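Local coordinates for oxalate biosynthetic component 1 (Burkholderia thailandensis, PDB 5IKY), which is a bifunctional enzyme of quorum sensing-dependent oxalate production, pairing an alpha/beta-hydrolase-type serine hydrolase with an additional lyase activity, at residues V778-L783 / R1088-P1093; K796-M801 / A834-G839; H806-Q811 / R1073-S1078; A810-D815 / W1081-I1086; E961-F966 / G1044-I1049. All coordinates share one frame; numbering follows the deposited sequence.

Interaction 1 (V778-L783 / R1088-P1093); sequences VDWVVL and RFHDAP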
# COMPACT_ATOMS: atom_id res chain seq x y z
N VAL A 778 27.72 0.89 -35.43
CA VAL A 778 26.83 1.43 -34.41
C VAL A 778 27.21 0.98 -33.00
O VAL A 778 27.57 -0.18 -32.78
CB VAL A 778 25.36 1.03 -34.72
CG1 VAL A 778 24.50 1.14 -33.49
CG2 VAL A 778 24.81 1.90 -35.84
N ASP A 779 27.13 1.91 -32.05
CA ASP A 779 27.46 1.63 -30.65
C ASP A 779 26.37 0.81 -29.94
O ASP A 779 26.68 -0.16 -29.24
CB ASP A 779 27.68 2.94 -29.89
CG ASP A 779 28.65 3.87 -30.60
OD1 ASP A 779 29.87 3.75 -30.34
OD2 ASP A 779 28.20 4.71 -31.40
N TRP A 780 25.11 1.19 -30.12
CA TRP A 780 24.01 0.53 -29.43
C TRP A 780 22.89 0.08 -30.36
O TRP A 780 22.43 0.84 -31.22
CB TRP A 780 23.42 1.46 -28.36
CG TRP A 780 24.33 1.71 -27.20
CD1 TRP A 780 25.33 2.63 -27.12
CD2 TRP A 780 24.30 1.03 -25.94
NE1 TRP A 780 25.94 2.56 -25.89
CE2 TRP A 780 25.32 1.59 -25.14
CE3 TRP A 780 23.51 0.00 -25.40
CZ2 TRP A 780 25.58 1.16 -23.84
CZ3 TRP A 780 23.77 -0.42 -24.11
CH2 TRP A 780 24.79 0.15 -23.35
N VAL A 781 22.44 -1.15 -30.17
CA VAL A 781 21.26 -1.66 -30.88
C VAL A 781 20.04 -1.54 -29.98
O VAL A 781 20.06 -1.94 -28.82
CB VAL A 781 21.45 -3.12 -31.31
CG1 VAL A 781 20.16 -3.67 -31.91
CG2 VAL A 781 22.60 -3.24 -32.31
N VAL A 782 18.96 -0.97 -30.52
CA VAL A 782 17.72 -0.85 -29.75
C VAL A 782 16.68 -1.85 -30.25
O VAL A 782 16.20 -1.75 -31.38
CB VAL A 782 17.15 0.58 -29.83
CG1 VAL A 782 15.83 0.66 -29.07
CG2 VAL A 782 18.15 1.58 -29.29
N LEU A 783 16.34 -2.80 -29.39
CA LEU A 783 15.35 -3.82 -29.71
C LEU A 783 13.94 -3.21 -29.70
O LEU A 783 13.69 -2.23 -29.01
CB LEU A 783 15.43 -4.98 -28.72
CG LEU A 783 16.74 -5.77 -28.74
CD1 LEU A 783 16.75 -6.81 -27.64
CD2 LEU A 783 16.95 -6.42 -30.09
N ARG A 1088 30.44 3.05 -18.49
CA ARG A 1088 31.50 2.05 -18.55
C ARG A 1088 31.24 1.07 -19.69
O ARG A 1088 32.17 0.64 -20.38
CB ARG A 1088 31.61 1.30 -17.22
N PHE A 1089 29.97 0.73 -19.89
CA PHE A 1089 29.56 -0.13 -21.00
C PHE A 1089 29.90 0.51 -22.34
O PHE A 1089 30.50 -0.13 -23.21
CB PHE A 1089 28.06 -0.42 -20.93
CG PHE A 1089 27.68 -1.44 -19.91
CD1 PHE A 1089 28.57 -2.44 -19.54
CD2 PHE A 1089 26.43 -1.42 -19.31
CE1 PHE A 1089 28.21 -3.40 -18.60
CE2 PHE A 1089 26.07 -2.36 -18.37
CZ PHE A 1089 26.96 -3.35 -18.02
N HIS A 1090 29.52 1.77 -22.50
CA HIS A 1090 29.75 2.51 -23.73
C HIS A 1090 31.24 2.68 -24.00
O HIS A 1090 31.75 2.25 -25.03
CB HIS A 1090 29.06 3.87 -23.66
CG HIS A 1090 29.05 4.61 -24.96
ND1 HIS A 1090 28.85 5.97 -25.04
CD2 HIS A 1090 29.21 4.18 -26.23
CE1 HIS A 1090 28.89 6.35 -26.31
NE2 HIS A 1090 29.11 5.27 -27.05
N ASP A 1091 31.94 3.31 -23.06
CA ASP A 1091 33.37 3.54 -23.18
C ASP A 1091 34.17 2.32 -22.73
O ASP A 1091 34.82 2.35 -21.68
CB ASP A 1091 33.80 4.77 -22.38
CG ASP A 1091 33.12 6.04 -22.85
OD1 ASP A 1091 32.06 5.94 -23.50
OD2 ASP A 1091 33.65 7.14 -22.57
N ALA A 1092 34.11 1.25 -23.52
CA ALA A 1092 34.81 0.02 -23.18
C ALA A 1092 35.53 -0.55 -24.40
O ALA A 1092 35.01 -0.48 -25.52
CB ALA A 1092 33.84 -1.00 -22.61
N PRO A 1093 36.72 -1.12 -24.19
CA PRO A 1093 37.46 -1.79 -25.27
C PRO A 1093 36.83 -3.13 -25.63
O PRO A 1093 35.80 -3.49 -25.05
CB PRO A 1093 38.86 -1.98 -24.67
CG PRO A 1093 38.62 -2.05 -23.20
CD PRO A 1093 37.47 -1.12 -22.92

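Interaction 2 (K796-M801 / A834-G839); sequences KLSNGM and AITHSG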
# COMPACT_ATOMS: atom_id res chain seq x y z
N LYS A 796 6.71 5.68 -36.09
CA LYS A 796 6.82 6.92 -35.34
C LYS A 796 7.23 6.65 -33.90
O LYS A 796 8.11 7.32 -33.36
CB LYS A 796 5.49 7.69 -35.37
N LEU A 797 6.59 5.65 -33.29
CA LEU A 797 6.91 5.26 -31.93
C LEU A 797 8.30 4.64 -31.85
O LEU A 797 9.04 4.87 -30.89
CB LEU A 797 5.86 4.27 -31.41
CG LEU A 797 4.43 4.80 -31.37
CD1 LEU A 797 3.45 3.68 -31.07
CD2 LEU A 797 4.29 5.92 -30.34
N SER A 798 8.65 3.85 -32.86
CA SER A 798 9.96 3.22 -32.93
C SER A 798 11.07 4.27 -33.00
O SER A 798 12.13 4.10 -32.41
CB SER A 798 10.04 2.27 -34.13
OG SER A 798 11.27 1.58 -34.15
N ASN A 799 10.80 5.35 -33.73
CA ASN A 799 11.75 6.45 -33.84
C ASN A 799 11.89 7.20 -32.53
O ASN A 799 13.01 7.47 -32.07
CB ASN A 799 11.31 7.42 -34.95
CG ASN A 799 11.44 6.82 -36.33
OD1 ASN A 799 12.21 5.89 -36.55
ND2 ASN A 799 10.67 7.35 -37.28
N GLY A 800 10.76 7.55 -31.92
CA GLY A 800 10.74 8.29 -30.68
C GLY A 800 11.46 7.58 -29.55
O GLY A 800 12.15 8.21 -28.75
N MET A 801 11.31 6.26 -29.50
CA MET A 801 11.99 5.45 -28.49
C MET A 801 13.49 5.46 -28.73
O MET A 801 14.29 5.50 -27.80
CB MET A 801 11.46 4.02 -28.49
CG MET A 801 10.95 3.55 -27.15
SD MET A 801 10.77 1.75 -27.07
CE MET A 801 12.48 1.24 -27.23
N ALA A 834 18.06 1.22 -34.39
CA ALA A 834 16.73 0.91 -33.89
C ALA A 834 16.03 -0.13 -34.77
O ALA A 834 16.08 -0.05 -35.99
CB ALA A 834 15.89 2.17 -33.81
N ILE A 835 15.38 -1.09 -34.12
CA ILE A 835 14.69 -2.15 -34.84
C ILE A 835 13.18 -2.05 -34.65
O ILE A 835 12.69 -1.83 -33.54
CB ILE A 835 15.16 -3.55 -34.39
CG1 ILE A 835 16.69 -3.61 -34.36
CG2 ILE A 835 14.59 -4.63 -35.29
CD1 ILE A 835 17.25 -4.93 -33.89
N THR A 836 12.44 -2.20 -35.75
CA THR A 836 10.99 -2.20 -35.72
C THR A 836 10.46 -3.59 -36.06
O THR A 836 10.95 -4.22 -36.99
CB THR A 836 10.41 -1.17 -36.71
OG1 THR A 836 10.92 0.13 -36.41
CG2 THR A 836 8.89 -1.14 -36.63
N HIS A 837 9.49 -4.07 -35.29
CA HIS A 837 8.92 -5.39 -35.53
C HIS A 837 8.23 -5.49 -36.89
O HIS A 837 7.91 -4.49 -37.52
CB HIS A 837 7.92 -5.76 -34.44
CG HIS A 837 8.51 -6.53 -33.30
ND1 HIS A 837 9.25 -7.68 -33.49
CD2 HIS A 837 8.47 -6.33 -31.96
CE1 HIS A 837 9.63 -8.15 -32.32
NE2 HIS A 837 9.17 -7.35 -31.38
N SER A 838 8.01 -6.73 -37.34
CA SER A 838 7.23 -6.97 -38.54
C SER A 838 5.76 -6.73 -38.25
O SER A 838 5.26 -7.09 -37.18
CB SER A 838 7.45 -8.40 -39.05
OG SER A 838 6.56 -8.70 -40.11
N GLY A 839 5.06 -6.12 -39.20
CA GLY A 839 3.65 -5.80 -39.02
C GLY A 839 2.73 -6.89 -39.53
O GLY A 839 1.55 -6.92 -39.18

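Interaction 3 (H806-Q811 / R1073-S1078); sequences HGFVAQ and RYLAAS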
# COMPACT_ATOMS: atom_id res chain seq x y z
N HIS A 806 19.01 7.64 -27.47
CA HIS A 806 20.22 8.27 -27.99
C HIS A 806 20.49 9.62 -27.34
O HIS A 806 21.64 10.04 -27.24
CB HIS A 806 20.12 8.44 -29.51
CG HIS A 806 21.12 9.39 -30.08
ND1 HIS A 806 22.39 8.99 -30.45
CD2 HIS A 806 21.02 10.69 -30.44
CE1 HIS A 806 23.05 10.02 -30.94
NE2 HIS A 806 22.24 11.07 -30.95
N GLY A 807 19.44 10.27 -26.88
CA GLY A 807 19.59 11.50 -26.14
C GLY A 807 20.05 11.17 -24.73
O GLY A 807 20.71 11.96 -24.06
N PHE A 808 19.69 9.97 -24.30
CA PHE A 808 20.05 9.48 -22.98
C PHE A 808 21.54 9.15 -22.87
O PHE A 808 22.22 9.57 -21.93
CB PHE A 808 19.21 8.24 -22.64
CG PHE A 808 19.59 7.57 -21.36
CD1 PHE A 808 19.31 8.17 -20.14
CD2 PHE A 808 20.21 6.34 -21.37
CE1 PHE A 808 19.65 7.54 -18.96
CE2 PHE A 808 20.55 5.71 -20.19
CZ PHE A 808 20.27 6.31 -18.99
N VAL A 809 22.06 8.39 -23.84
CA VAL A 809 23.46 7.99 -23.82
C VAL A 809 24.38 9.15 -24.23
O VAL A 809 25.52 9.23 -23.77
CB VAL A 809 23.70 6.76 -24.75
CG1 VAL A 809 23.22 7.05 -26.16
CG2 VAL A 809 25.16 6.35 -24.74
N ALA A 810 23.87 10.06 -25.06
CA ALA A 810 24.65 11.23 -25.45
C ALA A 810 24.83 12.19 -24.28
O ALA A 810 25.84 12.89 -24.19
CB ALA A 810 24.00 11.94 -26.63
N GLN A 811 23.85 12.23 -23.39
CA GLN A 811 23.94 13.06 -22.19
C GLN A 811 24.99 12.48 -21.25
O GLN A 811 25.67 13.21 -20.53
CB GLN A 811 22.59 13.16 -21.49
N ARG A 1073 10.22 8.13 -18.42
CA ARG A 1073 10.40 8.22 -16.97
C ARG A 1073 11.46 7.25 -16.47
O ARG A 1073 12.16 7.53 -15.50
CB ARG A 1073 9.08 7.95 -16.23
CG ARG A 1073 8.00 8.98 -16.46
CD ARG A 1073 6.81 8.72 -15.54
NE ARG A 1073 5.57 9.27 -16.07
CZ ARG A 1073 5.18 10.53 -15.92
NH1 ARG A 1073 5.95 11.39 -15.25
NH2 ARG A 1073 4.03 10.95 -16.44
N TYR A 1074 11.57 6.10 -17.14
CA TYR A 1074 12.59 5.11 -16.78
C TYR A 1074 13.99 5.70 -16.95
O TYR A 1074 14.88 5.46 -16.14
CB TYR A 1074 12.45 3.85 -17.64
CG TYR A 1074 11.70 2.73 -16.95
CD1 TYR A 1074 12.30 2.00 -15.93
CD2 TYR A 1074 10.42 2.39 -17.33
CE1 TYR A 1074 11.63 0.97 -15.30
CE2 TYR A 1074 9.74 1.35 -16.71
CZ TYR A 1074 10.35 0.65 -15.69
OH TYR A 1074 9.68 -0.38 -15.06
N LEU A 1075 14.16 6.48 -18.02
CA LEU A 1075 15.45 7.09 -18.31
C LEU A 1075 15.61 8.43 -17.58
O LEU A 1075 16.71 8.77 -17.15
CB LEU A 1075 15.61 7.29 -19.82
CG LEU A 1075 15.62 6.02 -20.66
CD1 LEU A 1075 15.68 6.35 -22.14
CD2 LEU A 1075 16.79 5.12 -20.26
N ALA A 1076 14.51 9.17 -17.46
CA ALA A 1076 14.55 10.48 -16.81
C ALA A 1076 14.89 10.37 -15.33
O ALA A 1076 15.75 11.08 -14.83
CB ALA A 1076 13.21 11.20 -16.99
N ALA A 1077 14.21 9.46 -14.64
CA ALA A 1077 14.41 9.28 -13.20
C ALA A 1077 15.62 8.41 -12.90
O ALA A 1077 15.87 8.06 -11.74
CB ALA A 1077 13.15 8.68 -12.57
N SER A 1078 16.38 8.07 -13.93
CA SER A 1078 17.58 7.25 -13.76
C SER A 1078 18.60 7.95 -12.86
O SER A 1078 18.94 9.11 -13.08
CB SER A 1078 18.21 6.93 -15.12
OG SER A 1078 19.37 6.13 -14.97

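Interaction 4 (A810-D815 / W1081-I1086); sequences AQIAAD and WLRQWI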
# COMPACT_ATOMS: atom_id res chain seq x y z
N ALA A 810 23.87 10.06 -25.06
CA ALA A 810 24.65 11.23 -25.45
C ALA A 810 24.83 12.19 -24.28
O ALA A 810 25.84 12.89 -24.19
CB ALA A 810 24.00 11.94 -26.63
N GLN A 811 23.85 12.23 -23.39
CA GLN A 811 23.94 13.06 -22.19
C GLN A 811 24.99 12.48 -21.25
O GLN A 811 25.67 13.21 -20.53
CB GLN A 811 22.59 13.16 -21.49
N ILE A 812 25.11 11.15 -21.26
CA ILE A 812 26.11 10.46 -20.45
C ILE A 812 27.51 10.73 -21.01
O ILE A 812 28.50 10.74 -20.26
CB ILE A 812 25.83 8.94 -20.40
CG1 ILE A 812 24.46 8.68 -19.77
CG2 ILE A 812 26.90 8.21 -19.61
CD1 ILE A 812 24.13 7.21 -19.61
N ALA A 813 27.59 10.96 -22.31
CA ALA A 813 28.86 11.24 -22.97
C ALA A 813 29.49 12.54 -22.46
O ALA A 813 30.72 12.67 -22.44
CB ALA A 813 28.68 11.30 -24.48
N ALA A 814 28.65 13.48 -22.04
CA ALA A 814 29.13 14.76 -21.53
C ALA A 814 29.05 14.81 -20.01
O ALA A 814 28.26 15.57 -19.44
CB ALA A 814 28.33 15.91 -22.14
N ASP A 815 29.87 13.99 -19.36
CA ASP A 815 29.89 13.90 -17.91
C ASP A 815 31.13 13.13 -17.43
O ASP A 815 31.79 12.47 -18.24
CB ASP A 815 28.61 13.23 -17.40
N TRP A 1081 24.42 6.95 -10.35
CA TRP A 1081 25.28 5.79 -10.24
C TRP A 1081 24.98 4.75 -11.32
O TRP A 1081 25.86 4.00 -11.74
CB TRP A 1081 25.17 5.15 -8.85
CG TRP A 1081 23.78 4.71 -8.48
CD1 TRP A 1081 22.83 5.46 -7.85
CD2 TRP A 1081 23.21 3.42 -8.68
NE1 TRP A 1081 21.69 4.71 -7.67
CE2 TRP A 1081 21.89 3.45 -8.17
CE3 TRP A 1081 23.67 2.23 -9.26
CZ2 TRP A 1081 21.04 2.35 -8.21
CZ3 TRP A 1081 22.82 1.13 -9.30
CH2 TRP A 1081 21.52 1.21 -8.78
N LEU A 1082 23.72 4.72 -11.77
CA LEU A 1082 23.32 3.80 -12.83
C LEU A 1082 23.91 4.21 -14.17
O LEU A 1082 24.30 3.37 -14.98
CB LEU A 1082 21.80 3.71 -12.92
CG LEU A 1082 21.22 2.83 -14.03
CD1 LEU A 1082 21.77 1.41 -13.93
CD2 LEU A 1082 19.70 2.82 -13.98
N ARG A 1083 23.96 5.52 -14.41
CA ARG A 1083 24.49 6.05 -15.66
C ARG A 1083 25.98 5.75 -15.80
O ARG A 1083 26.50 5.63 -16.91
CB ARG A 1083 24.24 7.56 -15.75
CG ARG A 1083 22.81 7.94 -15.39
CD ARG A 1083 22.48 9.37 -15.77
NE ARG A 1083 21.13 9.72 -15.32
CZ ARG A 1083 20.46 10.79 -15.72
NH1 ARG A 1083 21.01 11.63 -16.59
NH2 ARG A 1083 19.24 11.02 -15.25
N GLN A 1084 26.66 5.63 -14.66
CA GLN A 1084 28.07 5.27 -14.65
C GLN A 1084 28.29 3.87 -15.22
O GLN A 1084 29.28 3.61 -15.91
CB GLN A 1084 28.63 5.35 -13.22
CG GLN A 1084 30.00 4.69 -13.06
CD GLN A 1084 30.93 5.49 -12.17
OE1 GLN A 1084 30.93 6.72 -12.19
NE2 GLN A 1084 31.74 4.79 -11.38
N TRP A 1085 27.34 2.97 -14.95
CA TRP A 1085 27.41 1.61 -15.46
C TRP A 1085 27.31 1.61 -16.98
O TRP A 1085 28.07 0.93 -17.67
CB TRP A 1085 26.30 0.74 -14.87
CG TRP A 1085 26.37 0.57 -13.38
CD1 TRP A 1085 27.08 1.32 -12.49
CD2 TRP A 1085 25.71 -0.44 -12.60
NE1 TRP A 1085 26.90 0.86 -11.21
CE2 TRP A 1085 26.06 -0.22 -11.25
CE3 TRP A 1085 24.84 -1.49 -12.91
CZ2 TRP A 1085 25.57 -1.02 -10.22
CZ3 TRP A 1085 24.37 -2.29 -11.88
CH2 TRP A 1085 24.74 -2.05 -10.55
N ILE A 1086 26.36 2.38 -17.50
CA ILE A 1086 26.16 2.52 -18.93
C ILE A 1086 27.34 3.25 -19.57
O ILE A 1086 27.73 2.95 -20.70
CB ILE A 1086 24.83 3.25 -19.23
CG1 ILE A 1086 23.66 2.40 -18.75
CG2 ILE A 1086 24.69 3.55 -20.72
CD1 ILE A 1086 22.31 3.02 -18.98

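Interaction 5 (E961-F966 / G1044-I1049); sequences ELRAFF and GRQGKI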
# COMPACT_ATOMS: atom_id res chain seq x y z
N GLU A 961 31.68 -22.96 -25.51
CA GLU A 961 31.87 -22.10 -26.68
C GLU A 961 30.67 -21.17 -26.85
O GLU A 961 30.83 -19.99 -27.16
CB GLU A 961 32.10 -22.93 -27.94
N LEU A 962 29.48 -21.72 -26.65
CA LEU A 962 28.26 -20.92 -26.71
C LEU A 962 28.23 -19.87 -25.61
O LEU A 962 27.71 -18.77 -25.81
CB LEU A 962 27.02 -21.82 -26.62
CG LEU A 962 26.46 -22.35 -27.94
CD1 LEU A 962 25.43 -23.44 -27.70
CD2 LEU A 962 25.87 -21.22 -28.76
N ARG A 963 28.78 -20.21 -24.45
CA ARG A 963 28.89 -19.26 -23.35
C ARG A 963 29.82 -18.11 -23.72
O ARG A 963 29.55 -16.95 -23.39
CB ARG A 963 29.39 -19.95 -22.08
CG ARG A 963 28.46 -21.03 -21.54
CD ARG A 963 28.92 -21.51 -20.18
NE ARG A 963 28.16 -22.66 -19.71
CZ ARG A 963 28.20 -23.13 -18.47
NH1 ARG A 963 28.96 -22.54 -17.56
NH2 ARG A 963 27.47 -24.19 -18.14
N ALA A 964 30.91 -18.44 -24.40
CA ALA A 964 31.85 -17.43 -24.86
C ALA A 964 31.20 -16.55 -25.91
O ALA A 964 31.45 -15.34 -25.98
CB ALA A 964 33.10 -18.09 -25.42
N PHE A 965 30.35 -17.15 -26.73
CA PHE A 965 29.61 -16.43 -27.76
C PHE A 965 28.66 -15.41 -27.14
O PHE A 965 28.53 -14.29 -27.63
CB PHE A 965 28.84 -17.41 -28.65
CG PHE A 965 27.91 -16.75 -29.62
CD1 PHE A 965 26.55 -16.67 -29.37
CD2 PHE A 965 28.40 -16.20 -30.80
CE1 PHE A 965 25.69 -16.06 -30.26
CE2 PHE A 965 27.55 -15.59 -31.70
CZ PHE A 965 26.19 -15.52 -31.43
N PHE A 966 27.99 -15.82 -26.06
CA PHE A 966 27.02 -14.95 -25.39
C PHE A 966 27.70 -13.90 -24.53
O PHE A 966 27.07 -12.91 -24.14
CB PHE A 966 26.06 -15.79 -24.54
CG PHE A 966 25.00 -16.50 -25.34
CD1 PHE A 966 24.27 -15.82 -26.31
CD2 PHE A 966 24.75 -17.85 -25.14
CE1 PHE A 966 23.30 -16.47 -27.05
CE2 PHE A 966 23.78 -18.50 -25.88
CZ PHE A 966 23.06 -17.81 -26.84
N GLY A 1044 23.32 -17.72 -13.25
CA GLY A 1044 22.57 -18.85 -13.75
C GLY A 1044 23.41 -20.11 -13.87
O GLY A 1044 24.63 -20.08 -13.71
N ARG A 1045 22.74 -21.23 -14.14
CA ARG A 1045 23.41 -22.51 -14.30
C ARG A 1045 24.35 -22.50 -15.50
O ARG A 1045 25.39 -23.16 -15.49
CB ARG A 1045 22.38 -23.64 -14.46
CG ARG A 1045 21.56 -23.93 -13.21
CD ARG A 1045 22.12 -25.12 -12.44
NE ARG A 1045 21.79 -26.39 -13.08
CZ ARG A 1045 20.80 -27.19 -12.70
NH1 ARG A 1045 20.02 -26.85 -11.68
NH2 ARG A 1045 20.57 -28.32 -13.35
N GLN A 1046 23.99 -21.73 -16.52
CA GLN A 1046 24.77 -21.67 -17.75
C GLN A 1046 25.57 -20.37 -17.84
O GLN A 1046 25.91 -19.93 -18.94
CB GLN A 1046 23.87 -21.83 -18.97
CG GLN A 1046 22.82 -22.92 -18.82
CD GLN A 1046 23.06 -24.11 -19.74
OE1 GLN A 1046 24.05 -24.14 -20.48
NE2 GLN A 1046 22.17 -25.09 -19.69
N GLY A 1047 25.84 -19.76 -16.70
CA GLY A 1047 26.70 -18.59 -16.64
C GLY A 1047 26.04 -17.26 -16.92
O GLY A 1047 26.72 -16.23 -16.97
N LYS A 1048 24.72 -17.26 -17.11
CA LYS A 1048 24.00 -16.02 -17.34
C LYS A 1048 24.01 -15.15 -16.09
O LYS A 1048 23.79 -15.64 -14.98
CB LYS A 1048 22.56 -16.29 -17.79
CG LYS A 1048 21.73 -15.03 -17.99
CD LYS A 1048 20.31 -15.34 -18.42
CE LYS A 1048 20.17 -15.36 -19.94
NZ LYS A 1048 18.75 -15.48 -20.37
N ILE A 1049 24.28 -13.86 -16.27
CA ILE A 1049 24.33 -12.92 -15.15
C ILE A 1049 23.19 -11.91 -15.24
O ILE A 1049 22.96 -11.32 -16.30
CB ILE A 1049 25.67 -12.17 -15.10
CG1 ILE A 1049 26.84 -13.16 -15.03
CG2 ILE A 1049 25.72 -11.21 -13.92
CD1 ILE A 1049 28.20 -12.50 -15.01

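Interaction 1 (V778-L783 / R1088-P1093)
In the alpha/beta-hydrolase fold of the C-terminal region, the N-terminal start of strand 780-782, an inner strand of the sheet, is met by the C-terminal end of helix 1080-1090, with Asp779 and Trp780 facing Phe1089 and His1090. The indole and the imidazole supply most of the buried surface. Trp780 presents its pyrrole edge, so that NE1 lies 3.7 Å from His1090 CD2 and nearly as close to CG of the same ring. The two rings are inclined at 59°, with 5.2 Å between the centroids of the Trp780 five-membered ring and the His1090 ring, an oblique meeting rather than a stack. His1090 reaches across because its CG is anti to the backbone N (chi1 -170°), which swings the ring toward the strand. At the far end of the indole, CH2 touches Phe1089 CB at 4.1 Å; the phenyl ring beyond that carbon leads off in another direction. Trp780 is also stacked on Phe932 of strand 929-935 and touches Val809, so strand 929-935 and helix 792-813 also contribute to its surroundings.

Asp779 adds a polar neighbour to the imidazole. Its OD2 accepts a hydrogen bond from the backbone N of Arg831, and the carboxylate stands nearly perpendicular to the imidazole. The helix ends just here: Asp1091 is the centre of an inverse gamma turn, closed by a weak bond from Ala1092 N to His1090 O. The other carboxylate oxygen, Asp779 OD1, lies in the imidazole plane at the ring edge, 3.7 Å from His1090 NE2, a separation too long for a hydrogen bond.

Interaction 2 (K796-M801 / A834-G839)
Ser798, the third residue of the segment, is the residue by which helix 796-801 engages strand 834-836, and its partner is Thr836. The helix runs almost antiparallel to the strand, at 159°, and their axes approach to 8.6 Å. Just before the serine, Leu797 turns to Pro787 in the loop that leads into the helix. Ser798 itself points at the strand. Its OG is anti to the backbone N (chi1 -176°), which carries the hydroxyl out to a hydrogen bond of 2.7 Å with Thr836 OG1; either hydroxyl could be the donor. Thr836 answers with OG1 placed beside its own backbone N, and this oxygen also comes within 3.2 Å of Ser798 CB. A second oxygen, Ile835 O, stands 3.7 Å from Ser798 OG, beyond hydrogen-bonding length. On the backbone side of the same residue, Ser798 O rests 4.5 Å from Ala834 CB, a loose contact beside the hydroxyl pair.

Further along, the helical bond from Met801 N to Leu797 O continues the helix, and Met801 inclines toward the sheet but packs on Val782 of the neighbouring strand. Ile835 points to the other side of the sheet, where it meets Trp748 and Leu879, while Ala834 points toward the helix and Thr836 reaches it through OG1. Strands 780-782 and 832-836 are adjacent and parallel, and helix 792-813 runs between them in the chain: the contact lies inside a classical beta-alpha-beta crossover, the repeating unit of the alpha/beta-hydrolase sheet.

Interaction 3 (H806-Q811 / R1073-S1078)
Phe808 and Leu1075 meet through a CH-pi contact: CD2 of the leucine sits over the middle of the phenyl face, 3.6 Å from the Phe808 ring centroid and only 4° from the ring normal. All six ring carbons are therefore at similar distance from this one methyl. The second methyl, Leu1075 CD1, touches Phe808 CB at 4.0 Å, while Leu1075 CB leans on CD1 of the ring at 3.8 Å, so the leucine follows the aromatic side chain from its root outward. Polar atoms come close as well: Leu1075 O lies 3.7 Å from Phe808 CE1, and Ser1078 OG stands at the ring edge, 4.1 Å from Phe808 CZ.

Phe808 spans the gap because its CG is anti to the backbone N (chi1 174°), projecting the ring from helix 792-813 toward the end of helix 1071-1076. The buried cluster continues outward: Phe808 also packs against Ile1086 of helix 1080-1090, and Leu1075 against Phe974 of strand 969-976, so the pair lies between three helices and the central sheet.

Interaction 4 (A810-D815 / W1081-I1086)
Ile812 and Arg1083 bring the last turn of helix 792-813 close to the first half of helix 1080-1090, their CA atoms 6.7 Å apart. The contact is apolar and centres on the isoleucine, which points toward the other helix. With chi1 near -61° and chi2 near 180°, its longer branch is extended, and the terminal CD1 lands between two residues a helical turn apart: it touches Arg1083 CB at 3.9 Å and Ile1086 CG2, also at 3.9 Å. Ile1086 CB is hardly farther from the same methyl, at 4.0 Å. The two isoleucines cross at about a right angle, while Ile812 and Arg1083 meet obliquely. The short branch of Ile812 lies against the backbone, CG2 being 3.8 Å from Arg1083 O.

Only the root of Arg1083 belongs to this apolar meeting. Its chain runs on extended from CG to NE, and NH2 binds Ser1078 O, so CB meets Ile812 while the charged end reaches the turn before helix 1080-1090. Across that helix, Trp1081 sets CZ3 over one face of Trp1085, and its NE1 makes a weak hydrogen bond to Asp1035 O. Ile1086 also touches Trp780 of strand 780-782, so the helix pair lies against the sheet at that strand.

Interaction 5 (E961-F966 / G1044-I1049)
Extended torsions along Arg963, with chi2 -171° and chi3 -172°, carry its guanidinium from helix 959-966 across to the turn at Gln1046, whose own side chain bends at chi2 (-111°). The guanidinium lies with one face over the turn backbone. Gln1046 CA is 3.7 Å from Arg963 NH2, and the peptide that follows, Gln1046 O and Gly1047 N, is on the same face. The aliphatic part takes part as well: Arg963 CD comes within 3.6 Å of Gln1046 O, and NE is equally near that oxygen. From an oblique direction, Arg1045 O stands 3.5 Å from Arg963 NH2. This is a long polar approach and not a hydrogen bond, although the carbonyl dipoles of Arg1045 and Gln1046 probably favour the positive charge beside them. The amide oxygen of Gln1046, OE1, stays farther off, 4.1 Å from Arg963 NH2.

The turn is a type I turn from Gly1044 to Gly1047, followed by a G1 bulge at Gly1047. Gly1044 N donates to Lys1048 O at 2.7 Å, and the weaker bond from Gly1047 N to Gly1044 O is 3.2 Å long. Gly1047 takes the positive phi characteristic of this bulge, which favours glycine, and having no side chain it presents bare backbone to the arginine. Arg1045 N is held by Asp983 OD1. Leu985, in a nearby loop, touches the side chains of both Arg963 and Gln1046. At the protein surface, the contact thus sets helix 959-966 against the hairpin that joins edge strand 1038-1043 to its antiparallel neighbour 1049-1054.

Overall arrangement
Following the chain, interaction 1 opens first, at strand 780-782, and closes last, at the end of helix 1080-1090, so the other four nest within it. Interaction 2 opens on helix 792-813 and closes a short loop at strand 832-836. Interactions 3 and 4 leave later parts of the same helix before interaction 2 has closed; both therefore cross it, and they end on the consecutive helices 1071-1076 and 1080-1090. Interaction 5 opens and closes inside the loops of 1, 3 and 4, in series with 2. Interactions 1, 3 and 4 tie strand 780-782 and helix 792-813 to the C-terminal helices, interaction 2 joins that helix to the sheet, and interaction 5 joins helix 959-966 to the hairpin.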